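Local coordinates for protein transcription termination factor FttA (Pyrococcus horikoshii, PDB 3AF6) that probably terminates transcription by cutting and degrading nascent RNA, as a dimeric zinc-dependent nuclease of the metallo-beta-lactamase superfamily, at residues A[209-214]-A[332-337]; A[455-460]-A[514-519]. One frame throughout, in Å; residues are numbered along the deposited sequence.

Contact 1: A[209-214]-A[332-337]; sequences TDESFV and SPDIRL
Asp334 meets Thr209 and Ser212 where two beta-hairpin turns face each other in the metallo-beta-lactamase domain. Residues 209-212 close the hairpin of strands 204-209 and 213-216, in one sheet of the sandwich. Residues 332-335 form a type I turn between strands 329-332 and 335-341, in the other sheet. The Asp334 carboxylate spans the gap. Its OD2 accepts from Thr209 OG1 at 2.8 Å, through the lone pair on the side of OD1. Its OD1 accepts from Ser212 OG at 2.7 Å, and this hydroxyl sits 30° out of the carboxylate plane. Asp334 CG lies between its own backbone N and carbonyl carbon (chi1 67°), which turns both oxygens to the opposing turn.

Thr209 OG1 also works inside its own loop. It accepts from Glu211 N at 3.0 Å and from Ser212 N at 2.7 Å, an ST motif that holds the hydroxyl in place to donate to Asp334. On the facing turn, Ser332 OG accepts from Asp334 N at 3.1 Å. This is an ST turn, and it steadies the backbone that carries the carboxylate.

Apolar contacts flank the polar group. Ile335 CD1 meets Val214 CG1 tip to tip at 3.7 Å. The Glu211 side chain crosses that of Pro333 at about a right angle, with Glu211 CG 4.1 Å from Pro333 CB; Glu211 OE2 forms a salt bridge with Arg180.

Ser186 OG gives OD2 of Asp334 a second hydrogen bond. The three hydroxyls would be expected to stabilise a negative charge on Asp334, while Asp210 OD2, 4.7 Å from Asp334 OD2, would oppose it.

Contact 2: A[455-460]-A[514-519]; sequences PIYLDG and EPAIII
Tyr457 and Ile517 share one of four backbone hydrogen bonds that join two parallel strands. Tyr457 N donates to Ile517 O at 2.7 Å, and Tyr457 O accepts from Ile519 N at 2.9 Å. Tyr457 thus spans Ile518, its register partner. Toward the N-terminal ends, Ile517 N donates to Pro455 O at 2.9 Å. Toward the C-terminal ends, Asp459 N donates to Ile519 O, also at 2.9 Å. The strand axes run 20° from parallel.

Ile456, Leu458, Ile517 and Ile519 project from one face. Ile456 and Ile517 lie side by side and point the same way, with Ile456 CG2 against Ile517 CB at 3.9 Å. Tyr457 and Ile518 are on the other face. Tyr457 CG is anti to the carbonyl carbon (chi1 -62°), and the ring leans back toward the N-terminal end, where CE1 reaches Ala516 CB at 3.6 Å. Pro455 CG meets the same methyl at 3.7 Å.

Further out, helix 435-447 (Val439, Met440, Leu443) and helix 462-471 (Ile462, Trp463) pack on the isoleucine and leucine face. His498 meets the Tyr457 ring nearly perpendicularly, while at the C-terminal end of strand 456-459 Asp459 OD2 hydrogen-bonds Tyr533 and forms a salt bridge with Arg506.

Strand 497-499 flanks 456-459, and strand 425-429 flanks 516-520. Strands 456-459 and 516-520 are therefore inner strands of the all-parallel, helix-flanked alpha/beta sheet of the beta-CASP domain.

In the fold
Contact 1 belongs to the metallo-beta-lactamase part of the chain and contact 2 to the beta-CASP part. They follow one another in sequence and lie on opposite sides of the chain's centre. Their centres are 48 Å apart, and their nearest atoms about 28 Å, so they do not touch. Neither lies at the zinc site, which is built by His256, His258, Asp260, His261, His344, Asp367 and His618. Contact 1 ties together the two sheets of the fold that supplies these ligands. Contact 2 joins two strands within the parallel sheet of the beta-CASP domain. One link is made by side chains, the other mainly by backbone.

Contact 1: A[209-214]-A[332-337]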
loop_
_atom_site.group_PDB
_atom_site.type_symbol
_atom_site.label_atom_id
_atom_site.label_comp_id
_atom_site.label_asym_id
_atom_site.label_seq_id
_atom_site.Cartn_x
_atom_site.Cartn_y
_atom_site.Cartn_z
ATOM N N THR A 209 21.318 -13.109 -2.019
ATOM C CA THR A 209 22.074 -13.718 -3.112
ATOM C C THR A 209 23.503 -13.274 -2.791
ATOM O O THR A 209 23.703 -12.420 -1.931
ATOM C CB THR A 209 21.701 -13.184 -4.508
ATOM O OG1 THR A 209 22.162 -11.833 -4.640
ATOM C CG2 THR A 209 20.198 -13.268 -4.740
ATOM N N ASP A 210 24.495 -13.851 -3.453
ATOM C CA ASP A 210 25.871 -13.445 -3.212
ATOM C C ASP A 210 26.114 -12.026 -3.728
ATOM O O ASP A 210 27.172 -11.443 -3.502
ATOM C CB ASP A 210 26.853 -14.404 -3.893
ATOM C CG ASP A 210 26.576 -14.588 -5.385
ATOM O OD1 ASP A 210 27.553 -14.762 -6.145
ATOM O OD2 ASP A 210 25.399 -14.580 -5.806
ATOM N N GLU A 211 25.123 -11.459 -4.405
ATOM C CA GLU A 211 25.294 -10.126 -4.953
ATOM C C GLU A 211 24.371 -9.080 -4.367
ATOM O O GLU A 211 24.690 -7.896 -4.399
ATOM C CB GLU A 211 25.093 -10.157 -6.473
ATOM C CG GLU A 211 25.366 -8.833 -7.195
ATOM C CD GLU A 211 26.771 -8.288 -6.931
ATOM O OE1 GLU A 211 27.684 -9.102 -6.661
ATOM O OE2 GLU A 211 26.968 -7.052 -7.005
ATOM N N SER A 212 23.240 -9.499 -3.810
ATOM C CA SER A 212 22.300 -8.507 -3.328
ATOM C C SER A 212 21.466 -8.857 -2.114
ATOM O O SER A 212 21.458 -9.989 -1.636
ATOM C CB SER A 212 21.340 -8.143 -4.462
ATOM O OG SER A 212 22.030 -7.927 -5.675
ATOM N N PHE A 213 20.730 -7.853 -1.658
ATOM C CA PHE A 213 19.847 -7.986 -0.522
ATOM C C PHE A 213 18.639 -7.074 -0.700
ATOM O O PHE A 213 18.771 -5.885 -1.029
ATOM C CB PHE A 213 20.580 -7.611 0.769
ATOM C CG PHE A 213 21.638 -8.587 1.162
ATOM C CD1 PHE A 213 21.294 -9.857 1.616
ATOM C CD2 PHE A 213 22.985 -8.236 1.095
ATOM C CE1 PHE A 213 22.279 -10.770 2.004
ATOM C CE2 PHE A 213 23.977 -9.135 1.481
ATOM C CZ PHE A 213 23.623 -10.410 1.939
ATOM N N VAL A 214 17.460 -7.645 -0.504
ATOM C CA VAL A 214 16.232 -6.882 -0.591
ATOM C C VAL A 214 15.331 -7.306 0.563
ATOM O O VAL A 214 15.279 -8.483 0.946
ATOM C CB VAL A 214 15.478 -7.101 -1.931
ATOM C CG1 VAL A 214 16.345 -6.681 -3.101
ATOM C CG2 VAL A 214 15.062 -8.538 -2.056
ATOM N N SER A 332 18.502 -4.283 -8.920
ATOM C CA SER A 332 19.831 -4.718 -8.501
ATOM C C SER A 332 20.447 -5.506 -9.652
ATOM O O SER A 332 19.742 -5.941 -10.556
ATOM C CB SER A 332 19.749 -5.615 -7.255
ATOM O OG SER A 332 19.861 -6.986 -7.603
ATOM N N PRO A 333 21.773 -5.713 -9.627
ATOM C CA PRO A 333 22.423 -6.460 -10.706
ATOM C C PRO A 333 21.817 -7.825 -11.002
ATOM O O PRO A 333 21.883 -8.294 -12.135
ATOM C CB PRO A 333 23.864 -6.559 -10.224
ATOM C CG PRO A 333 24.044 -5.278 -9.481
ATOM C CD PRO A 333 22.775 -5.197 -8.676
ATOM N N ASP A 334 21.217 -8.470 -10.004
ATOM C CA ASP A 334 20.639 -9.790 -10.238
ATOM C C ASP A 334 19.195 -9.989 -9.784
ATOM O O ASP A 334 18.754 -11.123 -9.620
ATOM C CB ASP A 334 21.528 -10.865 -9.602
ATOM C CG ASP A 334 21.544 -10.796 -8.085
ATOM O OD1 ASP A 334 21.182 -9.742 -7.521
ATOM O OD2 ASP A 334 21.934 -11.799 -7.453
ATOM N N ILE A 335 18.453 -8.901 -9.597
ATOM C CA ILE A 335 17.061 -9.001 -9.173
ATOM C C ILE A 335 16.180 -8.051 -9.954
ATOM O O ILE A 335 16.458 -6.859 -10.015
ATOM C CB ILE A 335 16.885 -8.662 -7.672
ATOM C CG1 ILE A 335 17.586 -9.708 -6.801
ATOM C CG2 ILE A 335 15.402 -8.594 -7.322
ATOM C CD1 ILE A 335 17.462 -9.443 -5.319
ATOM N N ARG A 336 15.111 -8.576 -10.543
ATOM C CA ARG A 336 14.177 -7.752 -11.299
ATOM C C ARG A 336 12.800 -7.822 -10.656
ATOM O O ARG A 336 12.255 -8.906 -10.419
ATOM C CB ARG A 336 14.097 -8.215 -12.747
ATOM C CG ARG A 336 14.641 -7.205 -13.732
ATOM C CD ARG A 336 14.174 -7.545 -15.118
ATOM N NE ARG A 336 14.821 -8.751 -15.613
ATOM C CZ ARG A 336 16.094 -8.805 -15.983
ATOM N NH1 ARG A 336 16.844 -7.714 -15.912
ATOM N NH2 ARG A 336 16.617 -9.940 -16.420
ATOM N N LEU A 337 12.236 -6.651 -10.389
ATOM C CA LEU A 337 10.940 -6.541 -9.731
ATOM C C LEU A 337 9.751 -6.221 -10.614
ATOM O O LEU A 337 9.841 -5.452 -11.567
ATOM C CB LEU A 337 11.013 -5.476 -8.631
ATOM C CG LEU A 337 9.710 -5.114 -7.909
ATOM C CD1 LEU A 337 9.284 -6.247 -6.975
ATOM C CD2 LEU A 337 9.922 -3.828 -7.116
#

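Contact 2: A[455-460]-A[514-519]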
loop_
_atom_site.group_PDB
_atom_site.type_symbol
_atom_site.label_atom_id
_atom_site.label_comp_id
_atom_site.label_asym_id
_atom_site.label_seq_id
_atom_site.Cartn_x
_atom_site.Cartn_y
_atom_site.Cartn_z
ATOM N N PRO A 455 -27.892 7.838 10.511
ATOM C CA PRO A 455 -26.661 8.320 9.873
ATOM C C PRO A 455 -25.451 7.409 10.101
ATOM O O PRO A 455 -25.440 6.587 11.020
ATOM C CB PRO A 455 -26.473 9.687 10.511
ATOM C CG PRO A 455 -26.896 9.415 11.930
ATOM C CD PRO A 455 -28.163 8.592 11.751
ATOM N N ILE A 456 -24.430 7.561 9.263
ATOM C CA ILE A 456 -23.228 6.748 9.401
ATOM C C ILE A 456 -22.005 7.644 9.582
ATOM O O ILE A 456 -21.612 8.376 8.670
ATOM C CB ILE A 456 -22.999 5.831 8.165
ATOM C CG1 ILE A 456 -24.285 5.070 7.824
ATOM C CG2 ILE A 456 -21.889 4.821 8.465
ATOM C CD1 ILE A 456 -24.234 4.365 6.487
ATOM N N TYR A 457 -21.412 7.573 10.770
ATOM C CA TYR A 457 -20.235 8.365 11.099
ATOM C C TYR A 457 -18.922 7.643 10.804
ATOM O O TYR A 457 -18.763 6.463 11.118
ATOM C CB TYR A 457 -20.274 8.761 12.572
ATOM C CG TYR A 457 -21.455 9.627 12.937
ATOM C CD1 TYR A 457 -22.501 9.124 13.716
ATOM C CD2 TYR A 457 -21.529 10.952 12.512
ATOM C CE1 TYR A 457 -23.585 9.925 14.062
ATOM C CE2 TYR A 457 -22.608 11.758 12.852
ATOM C CZ TYR A 457 -23.627 11.242 13.627
ATOM O OH TYR A 457 -24.680 12.048 13.980
ATOM N N LEU A 458 -17.984 8.369 10.203
ATOM C CA LEU A 458 -16.677 7.826 9.864
ATOM C C LEU A 458 -15.640 8.528 10.740
ATOM O O LEU A 458 -15.401 9.729 10.593
ATOM C CB LEU A 458 -16.379 8.086 8.383
ATOM C CG LEU A 458 -17.479 7.713 7.379
ATOM C CD1 LEU A 458 -16.967 7.945 5.958
ATOM C CD2 LEU A 458 -17.897 6.253 7.566
ATOM N N ASP A 459 -15.011 7.784 11.644
ATOM C CA ASP A 459 -14.036 8.386 12.545
ATOM C C ASP A 459 -12.663 7.721 12.552
ATOM O O ASP A 459 -12.559 6.499 12.623
ATOM C CB ASP A 459 -14.590 8.363 13.972
ATOM C CG ASP A 459 -14.125 9.542 14.801
ATOM O OD1 ASP A 459 -13.143 10.207 14.395
ATOM O OD2 ASP A 459 -14.743 9.792 15.860
ATOM N N GLY A 460 -11.609 8.529 12.480
ATOM C CA GLY A 460 -10.269 7.980 12.542
ATOM C C GLY A 460 -9.444 7.975 11.277
ATOM O O GLY A 460 -8.681 7.036 11.042
ATOM N N GLU A 514 -29.791 9.606 19.336
ATOM C CA GLU A 514 -30.166 9.282 17.968
ATOM C C GLU A 514 -29.339 8.076 17.550
ATOM O O GLU A 514 -28.112 8.150 17.486
ATOM C CB GLU A 514 -29.868 10.449 17.022
ATOM C CG GLU A 514 -30.642 11.719 17.322
ATOM C CD GLU A 514 -30.400 12.805 16.286
ATOM O OE1 GLU A 514 -29.220 13.160 16.057
ATOM O OE2 GLU A 514 -31.387 13.308 15.703
ATOM N N PRO A 515 -29.998 6.941 17.282
ATOM C CA PRO A 515 -29.237 5.760 16.873
ATOM C C PRO A 515 -28.387 6.120 15.667
ATOM O O PRO A 515 -28.725 7.035 14.914
ATOM C CB PRO A 515 -30.331 4.750 16.546
ATOM C CG PRO A 515 -31.407 5.114 17.532
ATOM C CD PRO A 515 -31.429 6.623 17.405
ATOM N N ALA A 516 -27.275 5.418 15.491
ATOM C CA ALA A 516 -26.399 5.694 14.360
ATOM C C ALA A 516 -25.381 4.589 14.173
ATOM O O ALA A 516 -25.173 3.756 15.059
ATOM C CB ALA A 516 -25.685 7.032 14.559
ATOM N N ILE A 517 -24.762 4.577 13.002
ATOM C CA ILE A 517 -23.739 3.595 12.700
ATOM C C ILE A 517 -22.399 4.310 12.813
ATOM O O ILE A 517 -22.203 5.375 12.209
ATOM C CB ILE A 517 -23.882 3.039 11.270
ATOM C CG1 ILE A 517 -25.269 2.427 11.078
ATOM C CG2 ILE A 517 -22.809 1.988 11.019
ATOM C CD1 ILE A 517 -25.558 1.296 12.030
ATOM N N ILE A 518 -21.489 3.729 13.593
ATOM C CA ILE A 518 -20.166 4.307 13.790
ATOM C C ILE A 518 -19.082 3.368 13.276
ATOM O O ILE A 518 -18.953 2.230 13.730
ATOM C CB ILE A 518 -19.896 4.588 15.291
ATOM C CG1 ILE A 518 -21.011 5.462 15.866
ATOM C CG2 ILE A 518 -18.551 5.288 15.465
ATOM C CD1 ILE A 518 -21.029 5.504 17.379
ATOM N N ILE A 519 -18.312 3.847 12.310
ATOM C CA ILE A 519 -17.217 3.057 11.762
ATOM C C ILE A 519 -15.963 3.852 12.097
ATOM O O ILE A 519 -15.845 5.023 11.721
ATOM C CB ILE A 519 -17.331 2.884 10.227
ATOM C CG1 ILE A 519 -18.672 2.240 9.869
ATOM C CG2 ILE A 519 -16.191 2.019 9.725
ATOM C CD1 ILE A 519 -18.799 1.854 8.398
#